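PDB 6MN3: aminoglycoside N(3)-acetyltransferase, AAC(3)-IVa from Escherichia coli, which probably confers resistance to 2-deoxystreptamine aminoglycosides such as gentamicin, kanamycin and apramycin by transferring acetyl from acetyl-CoA to their N3 amine. Local coordinates for residues A[21-27]-A[50-54]; A[56-61]-A[111-116]. All blocks are in the same frame, centred on the assembly; numbering follows the deposited sequence.

Contact 1: residues A[21-27]-A[50-54]; sequences VTPGGVL and LRAAL
Leu54, in the last turn of helix 42-54, thrusts one methyl, CD2, into the bend of 21-27. Its CG lies anti to its own carbonyl carbon (chi1 -72°), and the branched end thereby leans over the loop. Leu54 CD2 meets Val21 CG1 at 4.0 Å, the two side chains crossing nearly at right angles, and rests against Leu27 CB at 3.8 Å. Leu54 CD2 also lies against backbone carbonyl oxygens, 3.7 Å from Thr22 O and close to Gly25 O. Beside it, Leu27 sends CD2 to within 4.3 Å of Leu50 CD2, one helical turn back. Branched aliphatic residues suit this buried side, where the packing is mostly apolar.

The backbone makes the polar link. Thr22 to Gly25 form a type II turn, whose third position, Gly24, needs the positive phi (78°) that glycine readily adopts. Gly24 N donates to Leu54 O at 2.6 Å, giving a partner to a carbonyl at the helix end. Pro23, whose fixed phi fits the second position, brings CA to 3.6 Å from Ala53 O as a CA-H...O contact.

Around this join, helix 9-19 touches Val21 and Leu50 through Leu16, strand 59-63 meets Leu54 through Leu60, and strand 141-145 reaches Leu27 and Leu50 through Leu143.

Contact 2: residues A[56-61]-A[111-116]; sequences PGGTLV and PQAEQI
Thr59 OG1 accepts a hydrogen bond from Gln112 N at 2.8 Å, with an N-H...O angle of 144°. The hydroxyl sits anti to the carbonyl carbon of Thr59 (chi1 -60°), on the side facing the 111-112 backbone, while CG2 turns toward the helix start and lies 3.7 Å from Ala113 N. Threonine suits this place because one short, branched side chain offers both an acceptor and a methyl. Gln112 crosses it at about a right angle, with CB 3.2 Å from Thr59 OG1.

Two residues along the strand, Val61 meets Ile116 tip to tip: Val61 CG2 is 3.7 Å from Ile116 CD1, and their other branches, Val61 CG1 and Ile116 CG2, also touch. At the exposed end Pro111 turns its CG-CD edge to the carbonyl oxygens of Pro56, Gly57 and Gly58, its CD 3.2 Å from Gly58 O and its CG 3.4 Å from Pro56 O.

Farther out, the bent side chain of Gln112 makes a weak bond from NE2 to Gln115 OE1. Ile116 is backed by Val26, Leu138, and Pro131 and Val135 of helix 131-137, while backbone bonds to Gly25 and Leu27 position Thr59. Gln112 is the N-cap residue of helix 113-117, and the whole is a short helix packed on a strand of the mixed beta sheet at the centre of this antibiotic N-acetyltransferase.

Contacts 1 and 2 meet in the central sheet, where 26-31 and 59-63 are neighbouring parallel strands. The sheet ladder joins them: Gly25 O lies 2.9 Å from Thr59 N, and Leu27 O lies 2.8 Å from Val61 N, both probable hydrogen bonds. Helix 42-54 runs by way of 56-58 into strand 59-63, so one connection serves both. Each contact is partly buried, with apolar packing inside and a proline-glycine loop at the surface. Their polar chemistry differs: contact 1 joins backbone to backbone at a helix end, whereas contact 2 uses a side-chain hydroxyl near a helix start. Leu60 faces helix 42-54 whereas Thr59 and Val61 face 111-116, so the two helices lie on opposite faces of strand 59-63.

Contact 1: residues A[21-27]-A[50-54]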
ATOM      1  N   VAL A  21      11.999 -10.474   4.295  1.00 20.35           N
ATOM      2  CA  VAL A  21      11.926  -9.156   4.920  1.00 23.55           C
ATOM      3  C   VAL A  21      13.293  -8.778   5.471  1.00 26.66           C
ATOM      4  O   VAL A  21      13.972  -9.592   6.109  1.00 28.84           O
ATOM      5  CB  VAL A  21      10.851  -9.146   6.016  1.00 20.78           C
ATOM      6  CG1 VAL A  21      10.888  -7.840   6.794  1.00 26.91           C
ATOM      7  CG2 VAL A  21       9.479  -9.359   5.410  1.00 18.39           C
ATOM      8  N   THR A  22      13.713  -7.541   5.210  1.00 28.72           N
ATOM      9  CA  THR A  22      15.040  -7.085   5.600  1.00 23.94           C
ATOM     10  C   THR A  22      14.988  -6.482   6.998  1.00 28.74           C
ATOM     11  O   THR A  22      14.319  -5.453   7.191  1.00 35.06           O
ATOM     12  CB  THR A  22      15.565  -6.058   4.606  1.00 32.28           C
ATOM     13  OG1 THR A  22      15.489  -6.593   3.281  1.00 25.55           O
ATOM     14  CG2 THR A  22      17.013  -5.696   4.921  1.00 27.44           C
ATOM     15  N   PRO A  23      15.648  -7.073   7.992  1.00 27.18           N
ATOM     16  CA  PRO A  23      15.725  -6.427   9.306  1.00 29.03           C
ATOM     17  C   PRO A  23      16.419  -5.077   9.197  1.00 32.20           C
ATOM     18  O   PRO A  23      17.391  -4.916   8.457  1.00 36.16           O
ATOM     19  CB  PRO A  23      16.540  -7.416  10.147  1.00 31.73           C
ATOM     20  CG  PRO A  23      16.422  -8.724   9.430  1.00 34.52           C
ATOM     21  CD  PRO A  23      16.332  -8.377   7.975  1.00 30.52           C
ATOM     22  N   GLY A  24      15.901  -4.100   9.936  1.00 37.22           N
ATOM     23  CA  GLY A  24      16.426  -2.754   9.885  1.00 34.34           C
ATOM     24  C   GLY A  24      16.000  -1.941   8.683  1.00 34.47           C
ATOM     25  O   GLY A  24      16.399  -0.778   8.571  1.00 31.86           O
ATOM     26  N   GLY A  25      15.199  -2.507   7.781  1.00 33.37           N
ATOM     27  CA  GLY A  25      14.774  -1.814   6.586  1.00 28.32           C
ATOM     28  C   GLY A  25      13.431  -1.130   6.759  1.00 34.98           C
ATOM     29  O   GLY A  25      12.841  -1.097   7.840  1.00 32.58           O
ATOM     30  N   VAL A  26      12.952  -0.561   5.658  1.00 34.75           N
ATOM     31  CA  VAL A  26      11.626   0.038   5.591  1.00 31.21           C
ATOM     32  C   VAL A  26      10.709  -0.940   4.878  1.00 32.02           C
ATOM     33  O   VAL A  26      11.054  -1.458   3.809  1.00 34.85           O
ATOM     34  CB  VAL A  26      11.664   1.396   4.870  1.00 32.64           C
ATOM     35  CG1 VAL A  26      10.260   1.944   4.693  1.00 26.21           C
ATOM     36  CG2 VAL A  26      12.525   2.376   5.645  1.00 29.17           C
ATOM     37  N   LEU A  27       9.544  -1.205   5.470  1.00 30.15           N
ATOM     38  CA  LEU A  27       8.615  -2.209   4.956  1.00 26.66           C
ATOM     39  C   LEU A  27       7.210  -1.623   4.918  1.00 33.35           C
ATOM     40  O   LEU A  27       6.628  -1.323   5.966  1.00 37.21           O
ATOM     41  CB  LEU A  27       8.653  -3.474   5.812  1.00 26.71           C
ATOM     42  CG  LEU A  27       7.751  -4.625   5.367  1.00 28.74           C
ATOM     43  CD1 LEU A  27       8.211  -5.191   4.032  1.00 29.13           C
ATOM     44  CD2 LEU A  27       7.713  -5.712   6.425  1.00 32.69           C
ATOM     45  N   LEU A  50       5.571  -8.337  12.674  1.00 28.00           N
ATOM     46  CA  LEU A  50       6.173  -7.482  11.657  1.00 27.06           C
ATOM     47  C   LEU A  50       7.244  -6.584  12.260  1.00 31.52           C
ATOM     48  O   LEU A  50       8.328  -6.424  11.685  1.00 35.65           O
ATOM     49  CB  LEU A  50       5.097  -6.638  10.976  1.00 27.64           C
ATOM     50  CG  LEU A  50       4.136  -7.373  10.043  1.00 26.01           C
ATOM     51  CD1 LEU A  50       2.969  -6.477   9.670  1.00 32.17           C
ATOM     52  CD2 LEU A  50       4.863  -7.851   8.800  1.00 18.56           C
ATOM     53  N   ARG A  51       6.962  -5.995  13.422  1.00 32.22           N
ATOM     54  CA  ARG A  51       7.930  -5.103  14.047  1.00 34.18           C
ATOM     55  C   ARG A  51       9.142  -5.870  14.559  1.00 31.24           C
ATOM     56  O   ARG A  51      10.268  -5.364  14.505  1.00 34.05           O
ATOM     57  CB  ARG A  51       7.264  -4.321  15.176  1.00 37.10           C
ATOM     58  CG  ARG A  51       6.091  -3.470  14.713  1.00 39.45           C
ATOM     59  CD  ARG A  51       5.914  -2.246  15.588  1.00 47.30           C
ATOM     60  NE  ARG A  51       7.026  -1.309  15.450  1.00 52.34           N
ATOM     61  CZ  ARG A  51       7.204  -0.248  16.231  1.00 54.98           C
ATOM     62  NH1 ARG A  51       6.342   0.006  17.207  1.00 52.43           N
ATOM     63  NH2 ARG A  51       8.241   0.556  16.040  1.00 58.56           N
ATOM     64  N   ALA A  52       8.934  -7.093  15.051  1.00 26.70           N
ATOM     65  CA  ALA A  52      10.060  -7.894  15.521  1.00 30.75           C
ATOM     66  C   ALA A  52      10.951  -8.326  14.364  1.00 33.35           C
ATOM     67  O   ALA A  52      12.181  -8.307  14.481  1.00 23.99           O
ATOM     68  CB  ALA A  52       9.553  -9.106  16.299  1.00 25.66           C
ATOM     69  N   ALA A  53      10.349  -8.720  13.237  1.00 20.95           N
ATOM     70  CA  ALA A  53      11.140  -9.073  12.065  1.00 27.36           C
ATOM     71  C   ALA A  53      11.954  -7.884  11.570  1.00 30.77           C
ATOM     72  O   ALA A  53      13.080  -8.052  11.088  1.00 31.37           O
ATOM     73  CB  ALA A  53      10.231  -9.596  10.956  1.00 18.93           C
ATOM     74  N   LEU A  54      11.404  -6.671  11.687  1.00 29.91           N
ATOM     75  CA  LEU A  54      12.143  -5.482  11.278  1.00 28.50           C
ATOM     76  C   LEU A  54      13.231  -5.123  12.280  1.00 33.03           C
ATOM     77  O   LEU A  54      14.289  -4.619  11.888  1.00 34.76           O
ATOM     78  CB  LEU A  54      11.189  -4.305  11.100  1.00 22.70           C
ATOM     79  CG  LEU A  54      10.266  -4.359   9.887  1.00 27.88           C
ATOM     80  CD1 LEU A  54       9.293  -3.206   9.943  1.00 30.22           C
ATOM     81  CD2 LEU A  54      11.073  -4.318   8.603  1.00 29.48           C
TER

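Contact 2: residues A[56-61]-A[111-116]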
ATOM      1  N   PRO A  56      14.674  -3.165  15.964  1.00 41.39           N
ATOM      2  CA  PRO A  56      14.631  -1.766  16.428  1.00 46.97           C
ATOM      3  C   PRO A  56      15.051  -0.757  15.374  1.00 45.94           C
ATOM      4  O   PRO A  56      14.660   0.412  15.470  1.00 46.77           O
ATOM      5  CB  PRO A  56      15.599  -1.761  17.620  1.00 37.82           C
ATOM      6  CG  PRO A  56      15.721  -3.200  18.029  1.00 37.34           C
ATOM      7  CD  PRO A  56      15.591  -3.988  16.766  1.00 39.39           C
ATOM      8  N   GLY A  57      15.832  -1.162  14.379  1.00 43.37           N
ATOM      9  CA  GLY A  57      16.260  -0.242  13.346  1.00 41.03           C
ATOM     10  C   GLY A  57      15.273  -0.128  12.204  1.00 41.03           C
ATOM     11  O   GLY A  57      15.314   0.836  11.435  1.00 47.60           O
ATOM     12  N   GLY A  58      14.371  -1.102  12.088  1.00 40.91           N
ATOM     13  CA  GLY A  58      13.430  -1.109  10.991  1.00 40.48           C
ATOM     14  C   GLY A  58      12.247  -0.186  11.215  1.00 38.39           C
ATOM     15  O   GLY A  58      11.908   0.184  12.337  1.00 42.61           O
ATOM     16  N   THR A  59      11.607   0.187  10.111  1.00 33.84           N
ATOM     17  CA  THR A  59      10.434   1.049  10.140  1.00 32.01           C
ATOM     18  C   THR A  59       9.304   0.381   9.374  1.00 31.67           C
ATOM     19  O   THR A  59       9.487  -0.026   8.221  1.00 37.75           O
ATOM     20  CB  THR A  59      10.739   2.425   9.548  1.00 31.28           C
ATOM     21  OG1 THR A  59      11.782   3.046  10.309  1.00 33.98           O
ATOM     22  CG2 THR A  59       9.497   3.305   9.586  1.00 29.84           C
ATOM     23  N   LEU A  60       8.146   0.267  10.016  1.00 33.21           N
ATOM     24  CA  LEU A  60       6.973  -0.381   9.443  1.00 29.55           C
ATOM     25  C   LEU A  60       5.983   0.677   8.981  1.00 32.94           C
ATOM     26  O   LEU A  60       5.642   1.585   9.743  1.00 35.89           O
ATOM     27  CB  LEU A  60       6.315  -1.304  10.469  1.00 25.43           C
ATOM     28  CG  LEU A  60       4.958  -1.899  10.105  1.00 27.82           C
ATOM     29  CD1 LEU A  60       5.087  -2.813   8.896  1.00 21.52           C
ATOM     30  CD2 LEU A  60       4.380  -2.647  11.299  1.00 23.06           C
ATOM     31  N   VAL A  61       5.525   0.561   7.735  1.00 34.70           N
ATOM     32  CA  VAL A  61       4.615   1.531   7.140  1.00 35.02           C
ATOM     33  C   VAL A  61       3.381   0.804   6.624  1.00 39.45           C
ATOM     34  O   VAL A  61       3.481  -0.292   6.065  1.00 37.16           O
ATOM     35  CB  VAL A  61       5.286   2.327   6.001  1.00 34.29           C
ATOM     36  CG1 VAL A  61       4.444   3.537   5.643  1.00 28.63           C
ATOM     37  CG2 VAL A  61       6.693   2.751   6.399  1.00 37.72           C
ATOM     38  N   PRO A 111      12.505   4.226  13.245  1.00 52.38           N
ATOM     39  CA  PRO A 111      13.412   5.383  13.146  1.00 47.55           C
ATOM     40  C   PRO A 111      13.212   6.215  11.893  1.00 47.77           C
ATOM     41  O   PRO A 111      13.764   7.318  11.815  1.00 50.99           O
ATOM     42  CB  PRO A 111      14.809   4.742  13.167  1.00 47.54           C
ATOM     43  CG  PRO A 111      14.604   3.352  13.690  1.00 52.37           C
ATOM     44  CD  PRO A 111      13.235   2.949  13.247  1.00 50.41           C
ATOM     45  N   GLN A 112      12.443   5.731  10.918  1.00 47.46           N
ATOM     46  CA  GLN A 112      12.225   6.433   9.661  1.00 45.89           C
ATOM     47  C   GLN A 112      10.791   6.923   9.500  1.00 46.76           C
ATOM     48  O   GLN A 112      10.433   7.413   8.423  1.00 46.24           O
ATOM     49  CB  GLN A 112      12.602   5.528   8.486  1.00 46.84           C
ATOM     50  CG  GLN A 112      13.239   6.250   7.324  1.00 59.51           C
ATOM     51  CD  GLN A 112      14.707   6.531   7.552  1.00 72.02           C
ATOM     52  OE1 GLN A 112      15.478   5.629   7.878  1.00 73.09           O
ATOM     53  NE2 GLN A 112      15.103   7.788   7.379  1.00 77.97           N
ATOM     54  N   ALA A 113       9.966   6.807  10.546  1.00 49.36           N
ATOM     55  CA  ALA A 113       8.547   7.136  10.427  1.00 46.70           C
ATOM     56  C   ALA A 113       8.337   8.609  10.105  1.00 54.62           C
ATOM     57  O   ALA A 113       7.475   8.955   9.289  1.00 53.93           O
ATOM     58  CB  ALA A 113       7.818   6.766  11.716  1.00 48.83           C
ATOM     59  N   GLU A 114       9.111   9.485  10.740  1.00 61.97           N
ATOM     60  CA  GLU A 114       8.966  10.919  10.518  1.00 70.52           C
ATOM     61  C   GLU A 114       9.212  11.286   9.057  1.00 67.27           C
ATOM     62  O   GLU A 114       8.509  12.132   8.494  1.00 72.15           O
ATOM     63  CB  GLU A 114       9.918  11.684  11.447  1.00 83.13           C
ATOM     64  CG  GLU A 114      11.427  11.442  11.220  1.00 95.01           C
ATOM     65  CD  GLU A 114      11.851   9.972  11.277  1.00101.90           C
ATOM     66  OE1 GLU A 114      11.134   9.155  11.893  1.00104.30           O
ATOM     67  OE2 GLU A 114      12.891   9.630  10.672  1.00102.03           O
ATOM     68  N   GLN A 115      10.203  10.659   8.419  1.00 60.16           N
ATOM     69  CA  GLN A 115      10.551  11.030   7.050  1.00 61.91           C
ATOM     70  C   GLN A 115       9.496  10.554   6.059  1.00 61.83           C
ATOM     71  O   GLN A 115       9.219  11.232   5.063  1.00 67.49           O
ATOM     72  CB  GLN A 115      11.926  10.463   6.694  1.00 65.34           C
ATOM     73  CG  GLN A 115      12.611  11.157   5.533  1.00 76.42           C
ATOM     74  CD  GLN A 115      13.655  10.275   4.884  1.00 80.93           C
ATOM     75  OE1 GLN A 115      14.574   9.794   5.549  1.00 83.37           O
ATOM     76  NE2 GLN A 115      13.513  10.045   3.584  1.00 78.19           N
ATOM     77  N   ILE A 116       8.899   9.391   6.318  1.00 55.19           N
ATOM     78  CA  ILE A 116       7.874   8.845   5.437  1.00 50.18           C
ATOM     79  C   ILE A 116       6.533   9.553   5.611  1.00 52.50           C
ATOM     80  O   ILE A 116       5.724   9.582   4.676  1.00 57.00           O
ATOM     81  CB  ILE A 116       7.768   7.331   5.694  1.00 44.48           C
ATOM     82  CG1 ILE A 116       9.080   6.645   5.303  1.00 43.01           C
ATOM     83  CG2 ILE A 116       6.600   6.704   4.942  1.00 43.19           C
ATOM     84  CD1 ILE A 116       9.347   5.356   6.047  1.00 53.10           C
TER